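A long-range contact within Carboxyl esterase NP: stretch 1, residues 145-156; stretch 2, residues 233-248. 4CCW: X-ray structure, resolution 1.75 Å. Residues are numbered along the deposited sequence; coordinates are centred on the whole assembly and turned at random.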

ATOM      1  N   ARG A 145      -2.631  14.487 -11.919  1.00 34.83           N
ATOM      2  CA  ARG A 145      -2.116  14.602 -10.549  1.00 33.77           C
ATOM      3  C   ARG A 145      -0.954  13.666 -10.239  1.00 32.77           C
ATOM      4  O   ARG A 145      -0.375  13.737  -9.151  1.00 31.88           O
ATOM      5  CB  ARG A 145      -3.229  14.347  -9.516  1.00 33.10           C
ATOM      6  CG  ARG A 145      -4.469  15.230  -9.670  1.00 34.04           C
ATOM      7  CD  ARG A 145      -4.177  16.738  -9.645  1.00 35.02           C
ATOM      8  NE  ARG A 145      -3.817  17.245  -8.315  1.00 34.74           N
ATOM      9  CZ  ARG A 145      -4.696  17.545  -7.353  1.00 35.03           C
ATOM     10  NH1 ARG A 145      -5.998  17.410  -7.570  1.00 34.61           N
ATOM     11  NH2 ARG A 145      -4.274  18.002  -6.172  1.00 34.80           N
ATOM     12  N   VAL A 146      -0.621  12.792 -11.185  1.00 31.86           N
ATOM     13  CA  VAL A 146       0.395  11.769 -10.952  1.00 31.37           C
ATOM     14  C   VAL A 146       1.535  11.966 -11.949  1.00 32.12           C
ATOM     15  O   VAL A 146       1.343  11.829 -13.157  1.00 32.35           O
ATOM     16  CB  VAL A 146      -0.190  10.334 -11.087  1.00 30.35           C
ATOM     17  CG1 VAL A 146       0.795   9.284 -10.574  1.00 29.28           C
ATOM     18  CG2 VAL A 146      -1.512  10.199 -10.346  1.00 30.19           C
ATOM     19  N   LYS A 147       2.721  12.287 -11.442  1.00 32.70           N
ATOM     20  CA  LYS A 147       3.910  12.422 -12.300  1.00 33.57           C
ATOM     21  C   LYS A 147       4.317  11.065 -12.887  1.00 33.20           C
ATOM     22  O   LYS A 147       4.530  10.931 -14.097  1.00 32.95           O
ATOM     23  CB  LYS A 147       5.069  13.038 -11.510  1.00 35.08           C
ATOM     24  CG  LYS A 147       4.782  14.445 -11.003  1.00 37.64           C
ATOM     25  CD  LYS A 147       6.023  15.149 -10.472  1.00 39.76           C
ATOM     26  CE  LYS A 147       5.710  16.572 -10.020  1.00 40.96           C
ATOM     27  NZ  LYS A 147       5.631  17.565 -11.138  1.00 43.49           N
ATOM     28  N   SER A 148       4.424  10.070 -12.011  1.00 31.64           N
ATOM     29  CA  SER A 148       4.711   8.686 -12.389  1.00 30.81           C
ATOM     30  C   SER A 148       4.420   7.836 -11.162  1.00 29.86           C
ATOM     31  O   SER A 148       4.301   8.370 -10.061  1.00 29.60           O
ATOM     32  CB  SER A 148       6.155   8.514 -12.881  1.00 32.92           C
ATOM     33  OG  SER A 148       7.080   8.503 -11.810  1.00 34.17           O
ATOM     34  N   ALA A 149       4.293   6.526 -11.356  1.00 27.96           N
ATOM     35  CA  ALA A 149       3.846   5.628 -10.293  1.00 26.95           C
ATOM     36  C   ALA A 149       4.629   4.333 -10.323  1.00 26.49           C
ATOM     37  O   ALA A 149       4.889   3.791 -11.398  1.00 26.58           O
ATOM     38  CB  ALA A 149       2.361   5.356 -10.440  1.00 26.77           C
ATOM     39  N   ALA A 150       5.031   3.872  -9.136  1.00 25.28           N
ATOM     40  CA  ALA A 150       5.646   2.572  -8.945  1.00 24.55           C
ATOM     41  C   ALA A 150       4.606   1.721  -8.245  1.00 23.69           C
ATOM     42  O   ALA A 150       4.125   2.068  -7.149  1.00 23.52           O
ATOM     43  CB  ALA A 150       6.909   2.684  -8.099  1.00 24.80           C
ATOM     44  N   ILE A 151       4.240   0.629  -8.899  1.00 22.48           N
ATOM     45  CA  ILE A 151       3.177  -0.247  -8.413  1.00 22.32           C
ATOM     46  C   ILE A 151       3.856  -1.548  -8.062  1.00 21.86           C
ATOM     47  O   ILE A 151       4.436  -2.202  -8.927  1.00 21.54           O
ATOM     48  CB  ILE A 151       2.063  -0.406  -9.480  1.00 22.44           C
ATOM     49  CG1 ILE A 151       1.345   0.939  -9.679  1.00 23.29           C
ATOM     50  CG2 ILE A 151       1.087  -1.518  -9.109  1.00 21.85           C
ATOM     51  CD1 ILE A 151       0.365   0.972 -10.841  1.00 23.87           C
ATOM     52  N   LEU A 152       3.820  -1.898  -6.774  1.00 21.80           N
ATOM     53  CA  LEU A 152       4.557  -3.052  -6.271  1.00 22.08           C
ATOM     54  C   LEU A 152       3.586  -4.138  -5.864  1.00 21.32           C
ATOM     55  O   LEU A 152       2.728  -3.889  -5.014  1.00 21.38           O
ATOM     56  CB  LEU A 152       5.413  -2.656  -5.049  1.00 22.99           C
ATOM     57  CG  LEU A 152       6.745  -1.892  -5.215  1.00 24.84           C
ATOM     58  CD1 LEU A 152       6.789  -0.883  -6.351  1.00 24.94           C
ATOM     59  CD2 LEU A 152       7.136  -1.212  -3.907  1.00 25.11           C
ATOM     60  N   SER A 153       3.720  -5.339  -6.438  1.00 21.15           N
ATOM     61  CA  SER A 153       2.908  -6.485  -5.992  1.00 20.99           C
ATOM     62  C   SER A 153       1.429  -6.079  -5.774  1.00 20.70           C
ATOM     63  O   SER A 153       0.877  -6.305  -4.695  1.00 20.99           O
ATOM     64  CB  SER A 153       3.453  -7.032  -4.669  1.00 21.87           C
ATOM     65  OG  SER A 153       4.832  -7.344  -4.781  1.00 22.40           O
ATOM     66  N   PRO A 154       0.789  -5.469  -6.795  1.00 20.66           N
ATOM     67  CA  PRO A 154      -0.551  -4.906  -6.568  1.00 20.39           C
ATOM     68  C   PRO A 154      -1.613  -5.941  -6.206  1.00 19.93           C
ATOM     69  O   PRO A 154      -1.608  -7.045  -6.752  1.00 20.33           O
ATOM     70  CB  PRO A 154      -0.904  -4.287  -7.917  1.00 20.60           C
ATOM     71  CG  PRO A 154      -0.073  -5.049  -8.922  1.00 20.79           C
ATOM     72  CD  PRO A 154       1.222  -5.297  -8.192  1.00 20.76           C
ATOM     73  N   ALA A 155      -2.549  -5.557  -5.339  1.00 19.72           N
ATOM     74  CA  ALA A 155      -3.701  -6.414  -5.076  1.00 19.56           C
ATOM     75  C   ALA A 155      -4.503  -6.466  -6.364  1.00 19.24           C
ATOM     76  O   ALA A 155      -4.892  -5.431  -6.901  1.00 19.71           O
ATOM     77  CB  ALA A 155      -4.559  -5.859  -3.955  1.00 20.13           C
ATOM     78  N   GLU A 156      -4.717  -7.674  -6.863  1.00 18.79           N
ATOM     79  CA  GLU A 156      -5.369  -7.892  -8.156  1.00 18.81           C
ATOM     80  C   GLU A 156      -4.826  -6.940  -9.218  1.00 19.01           C
ATOM     81  O   GLU A 156      -3.644  -7.033  -9.524  1.00 18.92           O
ATOM     82  CB  GLU A 156      -6.901  -7.919  -7.992  1.00 19.29           C
ATOM     83  CG  GLU A 156      -7.319  -9.200  -7.284  1.00 19.08           C
ATOM     84  CD  GLU A 156      -8.785  -9.567  -7.517  1.00 19.51           C
ATOM     85  OE1 GLU A 156      -9.590  -8.692  -7.883  1.00 19.89           O
ATOM     86  OE2 GLU A 156      -9.109 -10.747  -7.346  1.00 19.55           O
TER
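Stretch 2, residues 233-248: RVPILLLLGEHEVIYD

Stretch 2 lies beside stretch 1 as a neighbouring parallel strand and then, beyond the sheet, folds back to meet the loop that follows S153. Strand 236-241 runs alongside strand 148-152 with N-to-C directions only 13° apart and axes 4.7 Å apart at closest. The register is one to one without a bulge: A149 pairs with I236, A150 with L237, I151 with L238 and L152 with L239, their CA atoms 4.6 to 5.0 Å apart.

Backbone hydrogen bonds set this register, and they alternate as a parallel pair requires. On stretch 1, A149 and I151 turn both backbone N and O toward the partner strand, and S153 adds its N. A149 N donates to P235 O at 3.0 Å, while A149 O accepts from L237 N at 2.8 Å; I151 N reaches L237 O at 2.8 Å, and I151 O receives L239 N at 3.1 Å. S153 N closes the ladder on L239 O at 2.9 Å. P235, lacking an N-H, still serves as an acceptor at the start. Between these rungs run CA-H...O contacts, such as I236 CA to A149 O and A150 CA to L237 O, both 3.3 Å.

Apolar packing follows the alternation of side chains. On one face, I151 CD1 lies 4.0 Å from I236 CG2 and I151 CG2 lies 4.1 Å from L238 CD1, so a single isoleucine spans two residues of the neighbouring strand. The face carrying A150 and L152 is matched by L237 and L239: A150 CB to L237 CD2 is 4.2 Å, and L152 CD1 to L239 CD1 is 4.1 Å. Ahead of the paired strands, V146 CG1 meets V234 CG1 at 3.7 Å; past them, P154 CD packs on L238 CD1 at 3.8 Å, and I246 CD1 comes within 3.6 Å of P154 O.

Polar groups join in where the ladder ends. A type I turn from G241 to E244, with E244 N bonded to G241 O at 2.9 Å, redirects stretch 2. One water then joins the two stretches, donating to S153 OG and E244 OE1 and accepting from G241 N, each at 2.8 Å. The other carboxylate oxygen, E244 OE2, accepts from V245 N at 2.7 Å and I246 N at 2.9 Å, holding the chain after the turn. Y247 OH donates to P154 O at 2.7 Å, the one direct side-chain hydrogen bond between the stretches.

The rule is economical: main-chain bonds fix direction and register, aliphatic side chains pack on both faces, and a water and a tyrosine secure the loops beyond.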

ATOM      1  N   ARG A 233      -2.217   6.855 -18.935  1.00 29.25           N
ATOM      2  CA  ARG A 233      -1.497   8.016 -19.510  1.00 30.81           C
ATOM      3  C   ARG A 233      -0.402   8.545 -18.567  1.00 30.54           C
ATOM      4  O   ARG A 233       0.073   9.674 -18.701  1.00 31.87           O
ATOM      5  CB  ARG A 233      -2.493   9.136 -19.826  1.00 32.88           C
ATOM      6  CG  ARG A 233      -3.381   8.875 -21.031  1.00 34.82           C
ATOM      7  CD  ARG A 233      -4.099  10.155 -21.463  1.00 37.15           C
ATOM      8  NE  ARG A 233      -5.288  10.435 -20.652  1.00 38.60           N
ATOM      9  CZ  ARG A 233      -5.619  11.637 -20.182  1.00 40.45           C
ATOM     10  NH1 ARG A 233      -4.838  12.684 -20.396  1.00 42.14           N
ATOM     11  NH2 ARG A 233      -6.731  11.797 -19.478  1.00 41.66           N
ATOM     12  N   VAL A 234      -0.017   7.715 -17.608  1.00 29.11           N
ATOM     13  CA  VAL A 234       0.989   8.039 -16.614  1.00 28.85           C
ATOM     14  C   VAL A 234       2.079   6.952 -16.703  1.00 27.73           C
ATOM     15  O   VAL A 234       1.748   5.771 -16.818  1.00 27.13           O
ATOM     16  CB  VAL A 234       0.343   8.056 -15.195  1.00 29.03           C
ATOM     17  CG1 VAL A 234       1.365   8.350 -14.112  1.00 29.25           C
ATOM     18  CG2 VAL A 234      -0.770   9.095 -15.120  1.00 29.81           C
ATOM     19  N   PRO A 235       3.366   7.327 -16.619  1.00 27.76           N
ATOM     20  CA  PRO A 235       4.392   6.268 -16.611  1.00 27.28           C
ATOM     21  C   PRO A 235       4.279   5.394 -15.372  1.00 26.54           C
ATOM     22  O   PRO A 235       4.096   5.911 -14.262  1.00 26.93           O
ATOM     23  CB  PRO A 235       5.731   7.037 -16.592  1.00 28.18           C
ATOM     24  CG  PRO A 235       5.392   8.480 -16.735  1.00 29.29           C
ATOM     25  CD  PRO A 235       3.941   8.671 -16.432  1.00 29.10           C
ATOM     26  N   ILE A 236       4.417   4.077 -15.572  1.00 25.59           N
ATOM     27  CA  ILE A 236       4.288   3.093 -14.519  1.00 24.99           C
ATOM     28  C   ILE A 236       5.520   2.204 -14.455  1.00 25.05           C
ATOM     29  O   ILE A 236       6.035   1.773 -15.487  1.00 25.01           O
ATOM     30  CB  ILE A 236       3.035   2.225 -14.755  1.00 24.14           C
ATOM     31  CG1 ILE A 236       1.763   3.084 -14.617  1.00 24.21           C
ATOM     32  CG2 ILE A 236       3.023   0.991 -13.858  1.00 23.32           C
ATOM     33  CD1 ILE A 236       0.510   2.357 -15.038  1.00 24.08           C
ATOM     34  N   LEU A 237       6.007   1.980 -13.236  1.00 24.74           N
ATOM     35  CA  LEU A 237       7.017   0.969 -12.989  1.00 24.83           C
ATOM     36  C   LEU A 237       6.282  -0.111 -12.235  1.00 23.52           C
ATOM     37  O   LEU A 237       5.747   0.140 -11.166  1.00 23.87           O
ATOM     38  CB  LEU A 237       8.184   1.509 -12.146  1.00 25.64           C
ATOM     39  CG  LEU A 237       9.175   0.471 -11.586  1.00 26.19           C
ATOM     40  CD1 LEU A 237      10.124  -0.014 -12.679  1.00 26.31           C
ATOM     41  CD2 LEU A 237       9.987   1.074 -10.444  1.00 27.21           C
ATOM     42  N   LEU A 238       6.263  -1.313 -12.791  1.00 22.92           N
ATOM     43  CA  LEU A 238       5.636  -2.448 -12.128  1.00 22.05           C
ATOM     44  C   LEU A 238       6.702  -3.404 -11.636  1.00 22.31           C
ATOM     45  O   LEU A 238       7.439  -3.960 -12.435  1.00 22.57           O
ATOM     46  CB  LEU A 238       4.654  -3.166 -13.071  1.00 21.31           C
ATOM     47  CG  LEU A 238       4.045  -4.480 -12.557  1.00 20.68           C
ATOM     48  CD1 LEU A 238       3.154  -4.212 -11.334  1.00 20.26           C
ATOM     49  CD2 LEU A 238       3.207  -5.153 -13.657  1.00 20.17           C
ATOM     50  N   LEU A 239       6.803  -3.553 -10.314  1.00 22.28           N
ATOM     51  CA  LEU A 239       7.688  -4.529  -9.693  1.00 22.92           C
ATOM     52  C   LEU A 239       6.901  -5.660  -9.074  1.00 22.28           C
ATOM     53  O   LEU A 239       5.955  -5.426  -8.308  1.00 22.49           O
ATOM     54  CB  LEU A 239       8.551  -3.888  -8.600  1.00 24.26           C
ATOM     55  CG  LEU A 239       9.447  -2.721  -8.989  1.00 25.06           C
ATOM     56  CD1 LEU A 239      10.313  -2.303  -7.803  1.00 26.17           C
ATOM     57  CD2 LEU A 239      10.326  -3.048 -10.202  1.00 25.84           C
ATOM     58  N   LEU A 240       7.306  -6.881  -9.411  1.00 22.26           N
ATOM     59  CA  LEU A 240       6.686  -8.099  -8.908  1.00 22.21           C
ATOM     60  C   LEU A 240       7.802  -8.985  -8.374  1.00 23.21           C
ATOM     61  O   LEU A 240       8.950  -8.842  -8.787  1.00 23.68           O
ATOM     62  CB  LEU A 240       5.937  -8.814 -10.039  1.00 21.60           C
ATOM     63  CG  LEU A 240       4.769  -8.052 -10.673  1.00 21.08           C
ATOM     64  CD1 LEU A 240       4.623  -8.385 -12.156  1.00 20.84           C
ATOM     65  CD2 LEU A 240       3.492  -8.353  -9.876  1.00 20.29           C
ATOM     66  N   GLY A 241       7.473  -9.881  -7.450  1.00 23.50           N
ATOM     67  CA  GLY A 241       8.476 -10.779  -6.852  1.00 24.66           C
ATOM     68  C   GLY A 241       8.386 -12.197  -7.393  1.00 25.05           C
ATOM     69  O   GLY A 241       7.292 -12.726  -7.557  1.00 24.14           O
ATOM     70  N   GLU A 242       9.534 -12.825  -7.670  1.00 26.46           N
ATOM     71  CA  GLU A 242       9.536 -14.194  -8.212  1.00 27.00           C
ATOM     72  C   GLU A 242       8.776 -15.181  -7.328  1.00 26.51           C
ATOM     73  O   GLU A 242       8.163 -16.119  -7.833  1.00 26.50           O
ATOM     74  CB  GLU A 242      10.969 -14.704  -8.505  1.00 29.17           C
ATOM     75  CG  GLU A 242      11.831 -14.963  -7.278  1.00 30.99           C
ATOM     76  CD  GLU A 242      13.141 -15.707  -7.575  1.00 32.72           C
ATOM     77  OE1 GLU A 242      13.155 -16.701  -8.327  1.00 33.50           O
ATOM     78  OE2 GLU A 242      14.177 -15.303  -7.034  1.00 34.82           O
ATOM     79  N   HIS A 243       8.806 -14.944  -6.016  1.00 25.98           N
ATOM     80  CA  HIS A 243       8.163 -15.836  -5.055  1.00 26.23           C
ATOM     81  C   HIS A 243       6.752 -15.409  -4.702  1.00 24.91           C
ATOM     82  O   HIS A 243       6.180 -15.901  -3.729  1.00 25.23           O
ATOM     83  CB  HIS A 243       9.071 -16.027  -3.841  1.00 27.52           C
ATOM     84  CG  HIS A 243      10.385 -16.701  -4.182  1.00 29.27           C
ATOM     85  ND1 HIS A 243      11.587 -16.202  -3.815  1.00 30.33           N
ATOM     86  CD2 HIS A 243      10.645 -17.839  -4.939  1.00 30.24           C
ATOM     87  CE1 HIS A 243      12.570 -17.011  -4.284  1.00 31.77           C
ATOM     88  NE2 HIS A 243      11.987 -18.015  -4.970  1.00 31.72           N
ATOM     89  N   GLU A 244       6.172 -14.516  -5.510  1.00 23.77           N
ATOM     90  CA  GLU A 244       4.772 -14.068  -5.309  1.00 23.18           C
ATOM     91  C   GLU A 244       3.806 -15.238  -5.174  1.00 23.27           C
ATOM     92  O   GLU A 244       3.932 -16.233  -5.881  1.00 23.99           O
ATOM     93  CB  GLU A 244       4.332 -13.131  -6.453  1.00 22.27           C
ATOM     94  CG  GLU A 244       2.879 -12.670  -6.351  1.00 21.48           C
ATOM     95  CD  GLU A 244       2.617 -11.849  -5.101  1.00 21.41           C
ATOM     96  OE1 GLU A 244       2.807 -10.609  -5.145  1.00 21.50           O
ATOM     97  OE2 GLU A 244       2.243 -12.464  -4.075  1.00 21.97           O
ATOM     98  N   VAL A 245       2.830 -15.106  -4.275  1.00 23.14           N
ATOM     99  CA  VAL A 245       1.858 -16.167  -4.004  1.00 23.56           C
ATOM    100  C   VAL A 245       0.415 -15.745  -4.278  1.00 22.70           C
ATOM    101  O   VAL A 245      -0.482 -16.606  -4.349  1.00 23.24           O
ATOM    102  CB  VAL A 245       1.925 -16.655  -2.538  1.00 24.52           C
ATOM    103  CG1 VAL A 245       3.241 -17.385  -2.257  1.00 25.54           C
ATOM    104  CG2 VAL A 245       1.684 -15.487  -1.578  1.00 24.53           C
ATOM    105  N   ILE A 246       0.158 -14.440  -4.399  1.00 22.08           N
ATOM    106  CA  ILE A 246      -1.238 -13.970  -4.518  1.00 21.52           C
ATOM    107  C   ILE A 246      -1.790 -14.157  -5.933  1.00 21.29           C
ATOM    108  O   ILE A 246      -3.010 -14.151  -6.133  1.00 20.97           O
ATOM    109  CB  ILE A 246      -1.469 -12.515  -3.990  1.00 21.36           C
ATOM    110  CG1 ILE A 246      -0.849 -11.451  -4.914  1.00 20.90           C
ATOM    111  CG2 ILE A 246      -0.981 -12.404  -2.530  1.00 21.91           C
ATOM    112  CD1 ILE A 246      -1.516 -10.072  -4.832  1.00 20.97           C
ATOM    113  N   TYR A 247      -0.868 -14.298  -6.891  1.00 21.02           N
ATOM    114  CA  TYR A 247      -1.150 -14.711  -8.268  1.00 20.94           C
ATOM    115  C   TYR A 247       0.185 -15.079  -8.904  1.00 21.20           C
ATOM    116  O   TYR A 247       1.245 -15.014  -8.246  1.00 21.54           O
ATOM    117  CB  TYR A 247      -1.901 -13.610  -9.055  1.00 20.26           C
ATOM    118  CG  TYR A 247      -1.341 -12.221  -8.823  1.00 20.16           C
ATOM    119  CD1 TYR A 247       0.033 -11.971  -8.991  1.00 20.00           C
ATOM    120  CD2 TYR A 247      -2.169 -11.173  -8.422  1.00 19.93           C
ATOM    121  CE1 TYR A 247       0.560 -10.722  -8.760  1.00 20.41           C
ATOM    122  CE2 TYR A 247      -1.660  -9.910  -8.199  1.00 19.94           C
ATOM    123  CZ  TYR A 247      -0.288  -9.688  -8.383  1.00 20.27           C
ATOM    124  OH  TYR A 247       0.241  -8.445  -8.154  1.00 20.41           O
ATOM    125  N   ASP A 248       0.168 -15.482 -10.169  1.00 21.09           N
ATOM    126  CA  ASP A 248       1.412 -15.815 -10.853  1.00 21.44           C
ATOM    127  C   ASP A 248       2.074 -14.527 -11.351  1.00 20.84           C
ATOM    128  O   ASP A 248       1.452 -13.763 -12.103  1.00 20.55           O
ATOM    129  CB  ASP A 248       1.137 -16.789 -11.998  1.00 22.21           C
ATOM    130  CG  ASP A 248       2.410 -17.212 -12.724  1.00 22.52           C
ATOM    131  OD1 ASP A 248       3.215 -16.353 -13.142  1.00 22.77           O
ATOM    132  OD2 ASP A 248       2.602 -18.423 -12.916  1.00 23.86           O
TER
HETATM  133  O   HOH W   1       4.824  -9.440  -6.619  1.00 20.28           O